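Local coordinates for probable L,D-transpeptidase 3 (Mycobacterium tuberculosis, PDB 6D4K), which is probably an L,D-transpeptidase of peptidoglycan metabolism, unable to make 3->3 cross-links from tetrapeptide stems and perhaps attaching proteins to peptidoglycan, at residues K77-W80 and V86-V89; S98-S103 and S109-G114; H147-F152 and V157-M162. One frame throughout, in Å; residues are numbered along the deposited sequence.

Contact 1: K77-W80 and V86-V89; sequences KFEW and VQWV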
loop_
_atom_site.group_PDB
_atom_site.type_symbol
_atom_site.label_atom_id
_atom_site.label_comp_id
_atom_site.label_asym_id
_atom_site.label_seq_id
_atom_site.Cartn_x
_atom_site.Cartn_y
_atom_site.Cartn_z
ATOM N N LYS A 77 14.794 7.641 -3.611
ATOM C CA LYS A 77 15.777 6.570 -3.699
ATOM C C LYS A 77 15.350 5.560 -4.757
ATOM O O LYS A 77 14.177 5.199 -4.832
ATOM C CB LYS A 77 15.922 5.856 -2.349
ATOM C CG LYS A 77 16.536 6.713 -1.249
ATOM C CD LYS A 77 16.326 6.089 0.124
ATOM C CE LYS A 77 17.003 6.914 1.209
ATOM N NZ LYS A 77 16.316 8.217 1.367
ATOM N N PHE A 78 16.312 5.075 -5.539
ATOM C CA PHE A 78 16.037 4.075 -6.559
ATOM C C PHE A 78 16.063 2.668 -5.972
ATOM O O PHE A 78 16.940 2.327 -5.171
ATOM C CB PHE A 78 17.073 4.149 -7.683
ATOM C CG PHE A 78 16.877 5.306 -8.628
ATOM C CD1 PHE A 78 15.815 5.323 -9.526
ATOM C CD2 PHE A 78 17.769 6.373 -8.633
ATOM C CE1 PHE A 78 15.657 6.377 -10.414
ATOM C CE2 PHE A 78 17.604 7.435 -9.509
ATOM C CZ PHE A 78 16.553 7.436 -10.407
ATOM N N GLU A 79 15.090 1.853 -6.386
ATOM C CA GLU A 79 15.044 0.430 -6.060
ATOM C C GLU A 79 14.775 -0.333 -7.345
ATOM O O GLU A 79 13.816 -0.027 -8.057
ATOM C CB GLU A 79 13.906 0.121 -5.081
ATOM C CG GLU A 79 13.909 0.906 -3.791
ATOM C CD GLU A 79 12.722 0.548 -2.914
ATOM O OE1 GLU A 79 11.741 -0.032 -3.441
ATOM O OE2 GLU A 79 12.776 0.837 -1.699
ATOM N N TRP A 80 15.604 -1.324 -7.642
ATOM C CA TRP A 80 15.425 -2.120 -8.848
ATOM C C TRP A 80 14.426 -3.242 -8.578
ATOM O O TRP A 80 14.635 -4.066 -7.683
ATOM C CB TRP A 80 16.776 -2.646 -9.350
ATOM C CG TRP A 80 17.570 -1.524 -9.944
ATOM C CD1 TRP A 80 18.303 -0.600 -9.268
ATOM C CD2 TRP A 80 17.650 -1.175 -11.330
ATOM N NE1 TRP A 80 18.852 0.306 -10.148
ATOM C CE2 TRP A 80 18.470 -0.028 -11.423
ATOM C CE3 TRP A 80 17.104 -1.721 -12.501
ATOM C CZ2 TRP A 80 18.760 0.592 -12.640
ATOM C CZ3 TRP A 80 17.412 -1.133 -13.714
ATOM C CH2 TRP A 80 18.215 0.036 -13.775
ATOM N N VAL A 86 13.188 0.029 -12.738
ATOM C CA VAL A 86 13.665 0.690 -11.528
ATOM C C VAL A 86 12.581 1.651 -11.059
ATOM O O VAL A 86 11.974 2.364 -11.863
ATOM C CB VAL A 86 15.044 1.388 -11.689
ATOM C CG1 VAL A 86 14.973 2.612 -12.613
ATOM C CG2 VAL A 86 15.645 1.751 -10.323
ATOM N N GLN A 87 12.309 1.654 -9.765
ATOM C CA GLN A 87 11.360 2.611 -9.228
ATOM C C GLN A 87 12.075 3.605 -8.335
ATOM O O GLN A 87 13.057 3.267 -7.664
ATOM C CB GLN A 87 10.211 1.949 -8.470
ATOM C CG GLN A 87 10.503 1.443 -7.093
ATOM C CD GLN A 87 9.252 0.953 -6.424
ATOM O OE1 GLN A 87 8.170 1.013 -7.009
ATOM N NE2 GLN A 87 9.386 0.437 -5.211
ATOM N N TRP A 88 11.587 4.832 -8.353
ATOM C CA TRP A 88 12.142 5.913 -7.551
ATOM C C TRP A 88 11.106 6.209 -6.479
ATOM O O TRP A 88 9.984 6.623 -6.788
ATOM C CB TRP A 88 12.399 7.100 -8.462
ATOM C CG TRP A 88 13.071 8.275 -7.841
ATOM C CD1 TRP A 88 14.422 8.487 -7.710
ATOM C CD2 TRP A 88 12.432 9.447 -7.331
ATOM N NE1 TRP A 88 14.655 9.723 -7.135
ATOM C CE2 TRP A 88 13.447 10.322 -6.884
ATOM C CE3 TRP A 88 11.096 9.833 -7.185
ATOM C CZ2 TRP A 88 13.159 11.567 -6.336
ATOM C CZ3 TRP A 88 10.817 11.065 -6.625
ATOM C CH2 TRP A 88 11.848 11.920 -6.204
ATOM N N VAL A 89 11.472 5.956 -5.231
ATOM C CA VAL A 89 10.568 6.060 -4.090
ATOM C C VAL A 89 10.774 7.430 -3.462
ATOM O O VAL A 89 11.872 7.703 -2.948
ATOM C CB VAL A 89 10.864 4.944 -3.075
ATOM C CG1 VAL A 89 9.992 5.090 -1.831
ATOM C CG2 VAL A 89 10.701 3.570 -3.746
#
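V86, the residue most covered here, lies between W80 and F78 on one face of a two-stranded antiparallel hairpin. Its CG2, turned anti to the backbone N, sits squarely over the five-membered ring of W80, 3.5 Å from the ring centroid and only 8° off the normal, a clear CH-pi contact. The same methyl reaches F78 CD1 at 3.7 Å. Farther along this face the edge of W88 points into the face of F78: W88 CD1 stands over the centre of the phenyl ring, and the planes are 65° apart in an edge-to-face pair.

On the other face, E79 and Q87 run side by side in the same direction. Q87 NE2 donates to E79 OE1 at 3.0 Å, the carboxylate oxygen being approached from above its plane while the bond stays in the amide plane of Q87. Their backbones form an antiparallel hydrogen-bonded pair, E79 N to Q87 O and Q87 N to E79 O, both 2.8 Å; K77 and V89 form the second. V89 CG2 packs against E79 CD at 3.7 Å.

F78 and W80 meet helix 59-65, W80 NE1 bonding to E63, while V86 and W88 lie against strand 45-49. The face of K77, E79, Q87 and V89 is more polar: K77 NZ forms a salt bridge to D91, and the Q87 amide probably eases the charge of E79.

Contact 2: S98-S103 and S109-G114; sequences STVELS and SDFKTG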
loop_
_atom_site.group_PDB
_atom_site.type_symbol
_atom_site.label_atom_id
_atom_site.label_comp_id
_atom_site.label_asym_id
_atom_site.label_seq_id
_atom_site.Cartn_x
_atom_site.Cartn_y
_atom_site.Cartn_z
ATOM N N SER A 98 -2.917 18.053 -6.247
ATOM C CA SER A 98 -1.959 18.869 -6.979
ATOM C C SER A 98 -1.635 18.252 -8.331
ATOM O O SER A 98 -1.898 17.076 -8.585
ATOM C CB SER A 98 -0.646 18.997 -6.203
ATOM O OG SER A 98 -0.855 19.649 -4.965
ATOM N N THR A 99 -1.021 19.061 -9.184
ATOM C CA THR A 99 -0.371 18.585 -10.397
ATOM C C THR A 99 1.128 18.566 -10.133
ATOM O O THR A 99 1.708 19.597 -9.784
ATOM C CB THR A 99 -0.698 19.498 -11.580
ATOM O OG1 THR A 99 -2.108 19.470 -11.826
ATOM C CG2 THR A 99 0.035 19.045 -12.833
ATOM N N VAL A 100 1.743 17.398 -10.255
ATOM C CA VAL A 100 3.180 17.237 -10.085
ATOM C C VAL A 100 3.798 17.177 -11.471
ATOM O O VAL A 100 3.402 16.354 -12.298
ATOM C CB VAL A 100 3.515 15.965 -9.285
ATOM C CG1 VAL A 100 5.028 15.789 -9.193
ATOM C CG2 VAL A 100 2.898 16.020 -7.888
ATOM N N GLU A 101 4.734 18.079 -11.751
ATOM C CA GLU A 101 5.496 17.995 -12.985
ATOM C C GLU A 101 6.638 17.012 -12.801
ATOM O O GLU A 101 7.280 16.968 -11.750
ATOM C CB GLU A 101 6.042 19.360 -13.389
ATOM C CG GLU A 101 4.964 20.405 -13.557
ATOM C CD GLU A 101 5.504 21.689 -14.143
ATOM O OE1 GLU A 101 6.133 21.624 -15.221
ATOM O OE2 GLU A 101 5.309 22.759 -13.527
ATOM N N LEU A 102 6.899 16.228 -13.834
ATOM C CA LEU A 102 7.857 15.145 -13.730
ATOM C C LEU A 102 8.748 15.149 -14.962
ATOM O O LEU A 102 8.251 15.175 -16.093
ATOM C CB LEU A 102 7.094 13.824 -13.601
ATOM C CG LEU A 102 7.868 12.560 -13.312
ATOM C CD1 LEU A 102 8.627 12.679 -12.001
ATOM C CD2 LEU A 102 6.892 11.424 -13.232
ATOM N N SER A 103 10.059 15.142 -14.747
ATOM C CA SER A 103 11.018 14.868 -15.810
ATOM C C SER A 103 11.799 13.622 -15.430
ATOM O O SER A 103 12.238 13.478 -14.284
ATOM C CB SER A 103 11.960 16.056 -16.045
ATOM O OG SER A 103 11.262 17.147 -16.629
ATOM N N SER A 109 6.754 14.974 -18.260
ATOM C CA SER A 109 5.426 14.439 -18.020
ATOM C C SER A 109 4.816 15.189 -16.847
ATOM O O SER A 109 5.431 16.086 -16.255
ATOM C CB SER A 109 5.493 12.937 -17.724
ATOM O OG SER A 109 4.230 12.320 -17.893
ATOM N N ASP A 110 3.595 14.812 -16.510
ATOM C CA ASP A 110 2.975 15.303 -15.292
ATOM C C ASP A 110 1.923 14.306 -14.853
ATOM O O ASP A 110 1.475 13.461 -15.628
ATOM C CB ASP A 110 2.388 16.718 -15.449
ATOM C CG ASP A 110 1.255 16.800 -16.477
ATOM O OD1 ASP A 110 0.399 15.891 -16.552
ATOM O OD2 ASP A 110 1.211 17.810 -17.212
ATOM N N PHE A 111 1.530 14.426 -13.600
ATOM C CA PHE A 111 0.472 13.595 -13.065
ATOM C C PHE A 111 -0.236 14.399 -11.996
ATOM O O PHE A 111 0.193 15.491 -11.643
ATOM C CB PHE A 111 0.989 12.234 -12.586
ATOM C CG PHE A 111 1.953 12.308 -11.431
ATOM C CD1 PHE A 111 1.481 12.292 -10.121
ATOM C CD2 PHE A 111 3.326 12.359 -11.650
ATOM C CE1 PHE A 111 2.360 12.315 -9.045
ATOM C CE2 PHE A 111 4.217 12.395 -10.579
ATOM C CZ PHE A 111 3.731 12.369 -9.268
ATOM N N LYS A 112 -1.330 13.864 -11.492
ATOM C CA LYS A 112 -2.144 14.529 -10.494
ATOM C C LYS A 112 -2.248 13.654 -9.263
ATOM O O LYS A 112 -2.280 12.425 -9.355
ATOM C CB LYS A 112 -3.549 14.822 -11.030
ATOM C CG LYS A 112 -3.484 15.743 -12.248
ATOM C CD LYS A 112 -4.542 16.835 -12.221
ATOM C CE LYS A 112 -5.053 17.146 -13.614
ATOM N NZ LYS A 112 -3.948 17.341 -14.593
ATOM N N THR A 113 -2.325 14.300 -8.108
ATOM C CA THR A 113 -2.574 13.595 -6.867
ATOM C C THR A 113 -3.991 13.887 -6.386
ATOM O O THR A 113 -4.491 15.009 -6.544
ATOM C CB THR A 113 -1.572 14.000 -5.788
ATOM O OG1 THR A 113 -1.562 15.425 -5.659
ATOM C CG2 THR A 113 -0.171 13.514 -6.158
ATOM N N GLY A 114 -4.634 12.874 -5.809
ATOM C CA GLY A 114 -5.900 13.068 -5.141
ATOM C C GLY A 114 -5.685 13.477 -3.695
ATOM O O GLY A 114 -4.651 14.071 -3.342
#
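S98 N donates to T113 OG1 at 3.0 Å, and T113 N returns a bond to S98 O at 2.8 Å, so this end of the strand pair is tied by one side-chain and one backbone link. T113 OG1 is placed for this by a chi1 of 53°, which sets it between its own N and carbonyl carbon; it also bonds to P95 O. At the far end S109 N meets L102 O at 2.6 Å, and L102 N bonds to S109 O at 2.8 Å. Between them V100 and F111 exchange two more backbone bonds.

The pairing is an antiparallel beta hairpin, strands 99-104 and 107-113, at the middle of a mixed four-stranded sheet in the Ig-like part of the chain; strand 68-71 flanks one side and strand 38-39 the other.

Packing gathers round F111. V100 lies alongside it with CB over one ring face, 3.8 Å from the centroid and displaced toward the rim, while L102 CD2 comes to the ring edge, 3.9 Å from F111 CE2. W94 adds an edge-to-face partner to F111. Across the sheet, on the exposed face, the bent chain of K112 runs beside T99, its CD 3.6 Å from T99 OG1.

Contact 3: H147-F152 and V157-M162; sequences HHRVHF and VMPASM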
loop_
_atom_site.group_PDB
_atom_site.type_symbol
_atom_site.label_atom_id
_atom_site.label_comp_id
_atom_site.label_asym_id
_atom_site.label_seq_id
_atom_site.Cartn_x
_atom_site.Cartn_y
_atom_site.Cartn_z
ATOM N N HIS A 147 -23.961 -8.902 18.016
ATOM C CA HIS A 147 -24.334 -8.700 19.411
ATOM C C HIS A 147 -23.756 -7.389 19.923
ATOM O O HIS A 147 -24.441 -6.621 20.610
ATOM C CB HIS A 147 -23.855 -9.874 20.264
ATOM N N HIS A 148 -22.497 -7.116 19.575
ATOM C CA HIS A 148 -21.793 -5.865 19.822
ATOM C C HIS A 148 -20.340 -6.078 19.436
ATOM O O HIS A 148 -19.944 -7.204 19.105
ATOM C CB HIS A 148 -21.876 -5.435 21.286
ATOM N N ARG A 149 -19.534 -5.023 19.499
ATOM C CA ARG A 149 -18.168 -5.162 19.033
ATOM C C ARG A 149 -17.371 -3.940 19.479
ATOM O O ARG A 149 -17.937 -2.896 19.817
ATOM C CB ARG A 149 -18.183 -5.351 17.513
ATOM C CG ARG A 149 -17.008 -6.108 16.981
ATOM C CD ARG A 149 -16.591 -5.498 15.675
ATOM N NE ARG A 149 -15.701 -4.413 16.021
ATOM C CZ ARG A 149 -14.928 -3.748 15.189
ATOM N NH1 ARG A 149 -14.903 -4.007 13.897
ATOM N NH2 ARG A 149 -14.171 -2.769 15.652
ATOM N N VAL A 150 -16.047 -4.100 19.529
ATOM C CA VAL A 150 -15.178 -2.990 19.906
ATOM C C VAL A 150 -15.331 -1.874 18.885
ATOM O O VAL A 150 -15.224 -2.101 17.674
ATOM C CB VAL A 150 -13.714 -3.451 20.006
ATOM C CG1 VAL A 150 -12.777 -2.246 20.116
ATOM C CG2 VAL A 150 -13.521 -4.385 21.193
ATOM N N HIS A 151 -15.622 -0.668 19.364
ATOM C CA HIS A 151 -15.486 0.519 18.529
ATOM C C HIS A 151 -15.075 1.687 19.408
ATOM O O HIS A 151 -15.508 1.797 20.559
ATOM C CB HIS A 151 -16.724 0.836 17.675
ATOM C CG HIS A 151 -18.002 0.878 18.445
ATOM N ND1 HIS A 151 -18.613 -0.258 18.928
ATOM C CD2 HIS A 151 -18.794 1.915 18.802
ATOM C CE1 HIS A 151 -19.726 0.079 19.556
ATOM N NE2 HIS A 151 -19.857 1.392 19.497
ATOM N N PHE A 152 -14.228 2.549 18.856
ATOM C CA PHE A 152 -13.436 3.453 19.675
ATOM C C PHE A 152 -14.081 4.811 19.900
ATOM O O PHE A 152 -13.784 5.464 20.906
ATOM C CB PHE A 152 -12.037 3.601 19.075
ATOM C CG PHE A 152 -11.171 2.397 19.288
ATOM C CD1 PHE A 152 -10.692 2.088 20.550
ATOM C CD2 PHE A 152 -10.854 1.556 18.241
ATOM C CE1 PHE A 152 -9.900 0.970 20.755
ATOM C CE2 PHE A 152 -10.058 0.443 18.443
ATOM C CZ PHE A 152 -9.587 0.147 19.697
ATOM N N VAL A 157 -10.369 5.931 13.818
ATOM C CA VAL A 157 -9.625 4.878 14.498
ATOM C C VAL A 157 -10.425 3.589 14.365
ATOM O O VAL A 157 -11.490 3.435 14.973
ATOM C CB VAL A 157 -9.345 5.229 15.963
ATOM C CG1 VAL A 157 -8.566 4.099 16.634
ATOM C CG2 VAL A 157 -8.568 6.540 16.058
ATOM N N MET A 158 -9.909 2.663 13.561
ATOM C CA MET A 158 -10.557 1.396 13.281
ATOM C C MET A 158 -9.893 0.284 14.069
ATOM O O MET A 158 -8.660 0.228 14.169
ATOM C CB MET A 158 -10.445 1.041 11.799
ATOM C CG MET A 158 -11.005 2.070 10.846
ATOM S SD MET A 158 -10.706 1.577 9.143
ATOM C CE MET A 158 -11.743 2.715 8.220
ATOM N N PRO A 159 -10.677 -0.614 14.642
ATOM C CA PRO A 159 -10.070 -1.753 15.331
ATOM C C PRO A 159 -9.613 -2.795 14.314
ATOM O O PRO A 159 -10.253 -3.018 13.280
ATOM C CB PRO A 159 -11.175 -2.230 16.288
ATOM C CG PRO A 159 -12.108 -0.964 16.403
ATOM C CD PRO A 159 -12.090 -0.443 14.999
ATOM N N ALA A 160 -8.434 -3.343 14.570
ATOM C CA ALA A 160 -7.692 -4.095 13.580
ATOM C C ALA A 160 -7.025 -5.262 14.282
ATOM O O ALA A 160 -6.976 -5.337 15.515
ATOM C CB ALA A 160 -6.630 -3.224 12.893
ATOM N N SER A 161 -6.515 -6.186 13.480
ATOM C CA SER A 161 -5.749 -7.311 13.988
ATOM C C SER A 161 -4.597 -7.525 13.024
ATOM O O SER A 161 -4.821 -7.750 11.832
ATOM C CB SER A 161 -6.618 -8.567 14.089
ATOM O OG SER A 161 -5.942 -9.599 14.778
ATOM N N MET A 162 -3.380 -7.407 13.529
ATOM C CA MET A 162 -2.185 -7.614 12.737
ATOM C C MET A 162 -1.699 -9.053 12.923
ATOM O O MET A 162 -2.416 -9.916 13.443
ATOM C CB MET A 162 -1.146 -6.547 13.091
ATOM C CG MET A 162 -1.233 -5.281 12.238
ATOM S SD MET A 162 -2.798 -4.366 12.325
ATOM C CE MET A 162 -2.803 -3.832 14.033
HETATM O O HOH W 1 -12.438 -2.886 11.912
HETATM O O HOH W 2 -13.994 2.142 15.879
#
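F152 meets V157 and P159 through its CD2 and CE2 atoms, and these apolar touches make up most of the contact. V157 CG1, anti to its own backbone N at a chi1 of 180°, reaches F152 CD2 at 3.8 Å, the two side chains crossing at about a right angle. F152 and P159 approach from opposite directions, F152 CE2 coming tightly up to P159 CG, a spacing on which little should rest. V150 CG1 slides past P159 with 4.0 Å to CG, and it also lies over one face of the F152 ring near the rim.

Water supplies the polar links. One molecule accepts from F152 N and donates to V157 O, both at 3.0 Å, bridging the two backbones. A second donates to P159 O at 2.6 Å and makes a weak, long link to R149 NH1. R149 is poorly ordered, and the placement of its guanidinium beside P159 is doubtful.

Within the loop, H151 ND1 donates to R149 O at 2.9 Å, coming in from above the carbonyl plane.

Behind this, strand 157-159 pairs with strand 127-132 of the catalytic domain, and M158 starts away from the loop and packs on D243 and W246 of helix 241-250. Apolar touches and the F152 N-water-V157 O bridge thus join the loop to strand 157-159, though R149 to F152 also touch a crystal neighbour, so its position may partly reflect the lattice.

Overall arrangement
Contacts 1 and 2 are hairpins of separate four-stranded sheets in the Ig-like part; their centres are 18 Å apart and their nearest atoms about 6 Å, without touching, and strand 85-90 of the first is followed directly by strand 99-104 of the second. Contact 3 belongs to the catalytic domain, across the chain's centre from both, with centres 36 Å from contact 1 and 37 Å from contact 2. Contacts 1 and 2 lie away from the active site, while M158 of contact 3 is about 11 Å, side chain to side chain, from H218, the predicted proton donor/acceptor. The calcium ion, bound by V38 and D252, is about 9 Å from the K112 side chain of contact 2.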